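Charybdin (Charybdis maritima, PDB 2B7U) is a plant member of the ribosome-inactivating proteins, with a mixed alpha/beta fold. Local coordinates at residues 165-177 with 234-246. Residues are numbered along the deposited sequence; the frame is centred on the assembly and turned at random.
Sequences FCEATRFVDIANH and DELLNFLGIVEQH
Two backbone hydrogen bonds join the residues flanking F171 to those flanking L240: G241 N donates to R170 O at 2.8 Å, and V172 N donates to F239 O at 3.1 Å. The first donor stands well above the carbonyl plane of R170 (54° out of it). A water receives the N-H of D173 and donates both to D173 OD2 and to F239 O, the latter at 2.7 Å, so the F239 carbonyl accepts two hydrogen bonds, one from V172 N and one from the water. D173 CG lies beside its own backbone N (chi1 -69°), which lets OD2 share that water; OD1 hydrogen-bonds N4 of a bound MES molecule, probably from the crystallisation liquor. OD2 also lies 3.3 Å from F239 CD2, the carboxylate and ring planes being 63° apart. The pairing is a single beta bridge, F171 with L240, made at F171, where helix 151-170 ends and helix 172-180 begins. F171 occupies the N-cap position of the second helix, and L240 closes a type I turn begun at L237. This joins both helices of the ribosome-inactivating protein fold to the loop after helix 233-237, in the C-terminal part of the chain. F239 O sits at the F171 ring edge, 3.6 Å from CD1, while F171 CE1 reaches L240 CD1 at 3.9 Å as the two side chains run side by side. V172 brings CG2 over the turn, 3.8 Å from N238 O. Further along, T169 CG2, anti to the backbone N, meets I242 CG2 at 3.9 Å; helix 21-35 flanks this pair through L31 and L35. R170 starts out away from 234-246; its NH1 makes a salt bridge with the E167 carboxylate and its NH2 hydrogen-bonds D77 O.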
loop_
_atom_site.group_PDB
_atom_site.type_symbol
_atom_site.label_atom_id
_atom_site.label_comp_id
_atom_site.label_asym_id
_atom_site.label_seq_id
_atom_site.Cartn_x
_atom_site.Cartn_y
_atom_site.Cartn_z
ATOM N N PHE A 165 5.613 1.372 -1.819
ATOM C CA PHE A 165 5.402 -0.053 -1.534
ATOM C C PHE A 165 3.934 -0.420 -1.587
ATOM O O PHE A 165 3.565 -1.311 -2.350
ATOM C CB PHE A 165 6.128 -0.443 -0.258
ATOM C CG PHE A 165 7.607 -0.329 -0.419
ATOM C CD1 PHE A 165 8.304 -1.331 -1.064
ATOM C CD2 PHE A 165 8.272 0.816 -0.062
ATOM C CE1 PHE A 165 9.658 -1.233 -1.303
ATOM C CE2 PHE A 165 9.644 0.938 -0.303
ATOM C CZ PHE A 165 10.342 -0.095 -0.919
ATOM N N CYS A 166 3.084 0.302 -0.886
ATOM C CA CYS A 166 1.651 -0.094 -0.874
ATOM C C CYS A 166 0.945 0.223 -2.203
ATOM O O CYS A 166 0.328 -0.663 -2.820
ATOM C CB CYS A 166 0.925 0.505 0.285
ATOM S SG CYS A 166 1.742 0.062 1.870
ATOM N N GLU A 167 1.033 1.462 -2.670
ATOM C CA GLU A 167 0.343 1.795 -3.896
ATOM C C GLU A 167 0.974 1.079 -5.102
ATOM O O GLU A 167 0.288 0.645 -6.021
ATOM C CB GLU A 167 0.309 3.293 -4.122
ATOM C CG GLU A 167 -0.248 4.099 -2.968
ATOM C CD GLU A 167 -1.689 3.829 -2.651
ATOM O OE1 GLU A 167 -2.366 3.098 -3.420
ATOM O OE2 GLU A 167 -2.168 4.331 -1.606
ATOM N N ALA A 168 2.304 0.980 -5.131
ATOM C CA ALA A 168 2.983 0.223 -6.195
ATOM C C ALA A 168 2.561 -1.248 -6.216
ATOM O O ALA A 168 2.375 -1.834 -7.287
ATOM C CB ALA A 168 4.496 0.341 -6.039
ATOM N N THR A 169 2.372 -1.846 -5.040
ATOM C CA THR A 169 1.911 -3.231 -4.936
ATOM C C THR A 169 0.488 -3.353 -5.496
ATOM O O THR A 169 0.187 -4.259 -6.270
ATOM C CB THR A 169 1.999 -3.707 -3.486
ATOM O OG1 THR A 169 3.393 -3.778 -3.113
ATOM C CG2 THR A 169 1.390 -5.057 -3.273
ATOM N N ARG A 170 -0.339 -2.375 -5.188
ATOM C CA ARG A 170 -1.740 -2.385 -5.664
ATOM C C ARG A 170 -1.897 -2.191 -7.167
ATOM O O ARG A 170 -2.843 -2.730 -7.743
ATOM C CB ARG A 170 -2.544 -1.326 -4.942
ATOM C CG ARG A 170 -2.746 -1.493 -3.453
ATOM C CD ARG A 170 -3.393 -0.238 -2.877
ATOM N NE ARG A 170 -3.767 -0.418 -1.478
ATOM C CZ ARG A 170 -3.502 0.440 -0.496
ATOM N NH1 ARG A 170 -2.890 1.589 -0.744
ATOM N NH2 ARG A 170 -3.896 0.173 0.733
ATOM N N PHE A 171 -1.055 -1.380 -7.805
ATOM C CA PHE A 171 -1.265 -0.988 -9.212
ATOM C C PHE A 171 -0.050 -1.165 -10.089
ATOM O O PHE A 171 1.020 -0.650 -9.793
ATOM C CB PHE A 171 -1.723 0.465 -9.300
ATOM C CG PHE A 171 -3.119 0.686 -8.766
ATOM C CD1 PHE A 171 -4.210 0.324 -9.533
ATOM C CD2 PHE A 171 -3.323 1.222 -7.520
ATOM C CE1 PHE A 171 -5.486 0.527 -9.036
ATOM C CE2 PHE A 171 -4.599 1.415 -7.019
ATOM C CZ PHE A 171 -5.676 1.077 -7.785
ATOM N N VAL A 172 -0.235 -1.881 -11.187
ATOM C CA VAL A 172 0.808 -2.110 -12.174
ATOM C C VAL A 172 1.458 -0.827 -12.661
ATOM O O VAL A 172 2.693 -0.741 -12.725
ATOM C CB VAL A 172 0.217 -2.925 -13.376
ATOM C CG1 VAL A 172 1.236 -3.065 -14.508
ATOM C CG2 VAL A 172 -0.265 -4.304 -12.864
ATOM N N ASP A 173 0.648 0.159 -13.013
ATOM C CA ASP A 173 1.155 1.387 -13.665
ATOM C C ASP A 173 1.960 2.226 -12.671
ATOM O O ASP A 173 2.885 2.950 -13.066
ATOM C CB ASP A 173 0.006 2.221 -14.234
ATOM C CG ASP A 173 -0.660 1.555 -15.412
ATOM O OD1 ASP A 173 0.050 1.286 -16.401
ATOM O OD2 ASP A 173 -1.872 1.281 -15.329
ATOM N N ILE A 174 1.603 2.137 -11.394
ATOM C CA ILE A 174 2.304 2.862 -10.324
ATOM C C ILE A 174 3.670 2.217 -10.079
ATOM O O ILE A 174 4.700 2.927 -10.044
ATOM C CB ILE A 174 1.451 2.983 -9.039
ATOM C CG1 ILE A 174 0.185 3.782 -9.354
ATOM C CG2 ILE A 174 2.224 3.692 -7.946
ATOM C CD1 ILE A 174 -0.749 3.983 -8.194
ATOM N N ALA A 175 3.710 0.885 -9.940
ATOM C CA ALA A 175 4.982 0.168 -9.837
ATOM C C ALA A 175 5.898 0.492 -11.009
ATOM O O ALA A 175 7.088 0.767 -10.811
ATOM C CB ALA A 175 4.795 -1.309 -9.750
ATOM N N ASN A 176 5.347 0.473 -12.211
ATOM C CA ASN A 176 6.138 0.795 -13.423
ATOM C C ASN A 176 6.701 2.201 -13.343
ATOM O O ASN A 176 7.892 2.436 -13.638
ATOM C CB ASN A 176 5.305 0.652 -14.703
ATOM C CG ASN A 176 5.038 -0.790 -15.078
ATOM O OD1 ASN A 176 5.700 -1.697 -14.581
ATOM N ND2 ASN A 176 4.072 -1.002 -15.974
ATOM N N HIS A 177 5.851 3.146 -12.946
ATOM C CA HIS A 177 6.243 4.533 -12.927
ATOM C C HIS A 177 7.410 4.745 -11.989
ATOM O O HIS A 177 8.374 5.460 -12.307
ATOM C CB HIS A 177 5.084 5.426 -12.484
ATOM C CG HIS A 177 5.455 6.869 -12.409
ATOM N ND1 HIS A 177 5.636 7.647 -13.531
ATOM C CD2 HIS A 177 5.705 7.670 -11.348
ATOM C CE1 HIS A 177 5.982 8.868 -13.161
ATOM N NE2 HIS A 177 6.029 8.909 -11.847
ATOM N N ASP A 234 -12.638 -7.516 -16.855
ATOM C CA ASP A 234 -11.356 -8.057 -17.311
ATOM C C ASP A 234 -10.352 -6.947 -17.621
ATOM O O ASP A 234 -9.174 -7.023 -17.241
ATOM C CB ASP A 234 -11.533 -8.923 -18.554
ATOM C CG ASP A 234 -10.241 -9.562 -19.007
ATOM O OD1 ASP A 234 -10.048 -9.738 -20.230
ATOM O OD2 ASP A 234 -9.414 -9.894 -18.139
ATOM N N GLU A 235 -10.814 -5.903 -18.297
ATOM C CA GLU A 235 -9.934 -4.801 -18.661
ATOM C C GLU A 235 -9.530 -4.029 -17.421
ATOM O O GLU A 235 -8.403 -3.560 -17.321
ATOM C CB GLU A 235 -10.609 -3.855 -19.639
ATOM C CG GLU A 235 -10.831 -4.397 -21.003
ATOM C CD GLU A 235 -11.740 -3.472 -21.788
ATOM O OE1 GLU A 235 -11.232 -2.733 -22.667
ATOM O OE2 GLU A 235 -12.956 -3.459 -21.502
ATOM N N LEU A 236 -10.446 -3.898 -16.473
ATOM C CA LEU A 236 -10.114 -3.179 -15.232
ATOM C C LEU A 236 -9.054 -3.941 -14.426
ATOM O O LEU A 236 -8.109 -3.351 -13.854
ATOM C CB LEU A 236 -11.378 -2.941 -14.429
ATOM C CG LEU A 236 -11.242 -2.038 -13.213
ATOM C CD1 LEU A 236 -10.793 -0.610 -13.609
ATOM C CD2 LEU A 236 -12.514 -1.997 -12.474
ATOM N N LEU A 237 -9.203 -5.268 -14.384
ATOM C CA LEU A 237 -8.289 -6.119 -13.620
ATOM C C LEU A 237 -6.822 -5.965 -14.071
ATOM O O LEU A 237 -5.904 -6.088 -13.267
ATOM C CB LEU A 237 -8.739 -7.592 -13.697
ATOM C CG LEU A 237 -7.887 -8.593 -12.913
ATOM C CD1 LEU A 237 -7.788 -8.217 -11.425
ATOM C CD2 LEU A 237 -8.434 -10.011 -13.110
ATOM N N ASN A 238 -6.624 -5.669 -15.357
ATOM C CA ASN A 238 -5.288 -5.471 -15.928
ATOM C C ASN A 238 -4.527 -4.339 -15.246
ATOM O O ASN A 238 -3.275 -4.332 -15.242
ATOM C CB ASN A 238 -5.392 -5.170 -17.418
ATOM C CG ASN A 238 -5.689 -6.400 -18.282
ATOM O OD1 ASN A 238 -6.066 -6.240 -19.452
ATOM N ND2 ASN A 238 -5.517 -7.620 -17.737
ATOM N N PHE A 239 -5.247 -3.384 -14.657
ATOM C CA PHE A 239 -4.599 -2.295 -13.903
ATOM C C PHE A 239 -4.100 -2.711 -12.525
ATOM O O PHE A 239 -3.203 -2.056 -11.979
ATOM C CB PHE A 239 -5.562 -1.112 -13.722
ATOM C CG PHE A 239 -5.839 -0.361 -14.985
ATOM C CD1 PHE A 239 -6.789 -0.825 -15.885
ATOM C CD2 PHE A 239 -5.125 0.798 -15.293
ATOM C CE1 PHE A 239 -7.049 -0.137 -17.079
ATOM C CE2 PHE A 239 -5.392 1.501 -16.481
ATOM C CZ PHE A 239 -6.363 1.015 -17.367
ATOM N N LEU A 240 -4.688 -3.751 -11.935
ATOM C CA LEU A 240 -4.385 -4.087 -10.550
ATOM C C LEU A 240 -3.277 -5.116 -10.423
ATOM O O LEU A 240 -3.210 -6.085 -11.158
ATOM C CB LEU A 240 -5.621 -4.620 -9.807
ATOM C CG LEU A 240 -6.555 -3.533 -9.271
ATOM C CD1 LEU A 240 -7.221 -2.745 -10.378
ATOM C CD2 LEU A 240 -7.611 -4.048 -8.289
ATOM N N GLY A 241 -2.372 -4.863 -9.515
ATOM C CA GLY A 241 -1.358 -5.815 -9.128
ATOM C C GLY A 241 -1.803 -6.843 -8.117
ATOM O O GLY A 241 -1.237 -7.941 -8.016
ATOM N N ILE A 242 -2.782 -6.456 -7.301
ATOM C CA ILE A 242 -3.355 -7.305 -6.264
ATOM C C ILE A 242 -4.742 -6.731 -5.938
ATOM O O ILE A 242 -4.978 -5.531 -6.096
ATOM C CB ILE A 242 -2.380 -7.444 -5.035
ATOM C CG1 ILE A 242 -2.820 -8.601 -4.120
ATOM C CG2 ILE A 242 -2.270 -6.137 -4.291
ATOM C CD1 ILE A 242 -1.691 -9.168 -3.334
ATOM N N VAL A 243 -5.656 -7.602 -5.543
ATOM C CA VAL A 243 -7.073 -7.277 -5.385
ATOM C C VAL A 243 -7.538 -7.392 -3.935
ATOM O O VAL A 243 -7.307 -8.423 -3.316
ATOM C CB VAL A 243 -7.925 -8.218 -6.271
ATOM C CG1 VAL A 243 -9.367 -7.846 -6.174
ATOM C CG2 VAL A 243 -7.418 -8.198 -7.725
ATOM N N GLU A 244 -8.203 -6.365 -3.395
ATOM C CA GLU A 244 -8.779 -6.456 -2.059
ATOM C C GLU A 244 -9.992 -7.377 -2.061
ATOM O O GLU A 244 -10.688 -7.440 -3.058
ATOM C CB GLU A 244 -9.221 -5.062 -1.598
ATOM C CG GLU A 244 -9.387 -4.987 -0.130
ATOM C CD GLU A 244 -9.948 -3.692 0.350
ATOM O OE1 GLU A 244 -10.969 -3.252 -0.182
ATOM O OE2 GLU A 244 -9.385 -3.128 1.329
ATOM N N GLN A 245 -10.269 -8.061 -0.948
ATOM C CA GLN A 245 -11.399 -9.013 -0.876
ATOM C C GLN A 245 -12.356 -8.638 0.247
ATOM O O GLN A 245 -12.221 -9.108 1.364
ATOM C CB GLN A 245 -10.886 -10.445 -0.676
ATOM C CG GLN A 245 -12.003 -11.460 -0.810
ATOM C CD GLN A 245 -11.575 -12.901 -0.652
ATOM O OE1 GLN A 245 -12.373 -13.789 -0.974
ATOM N NE2 GLN A 245 -10.333 -13.157 -0.181
ATOM N N HIS A 246 -13.332 -7.793 -0.066
ATOM C CA HIS A 246 -14.361 -7.412 0.887
ATOM C C HIS A 246 -15.355 -8.584 1.109
ATOM O O HIS A 246 -15.711 -9.286 0.170
ATOM C CB HIS A 246 -15.092 -6.173 0.366
ATOM C CG HIS A 246 -16.024 -5.563 1.362
ATOM N ND1 HIS A 246 -15.733 -4.402 2.049
ATOM C CD2 HIS A 246 -17.232 -5.968 1.805
ATOM C CE1 HIS A 246 -16.727 -4.124 2.873
ATOM N NE2 HIS A 246 -17.653 -5.052 2.737
HETATM O O HOH W 1 -2.204 0.313 -12.868
#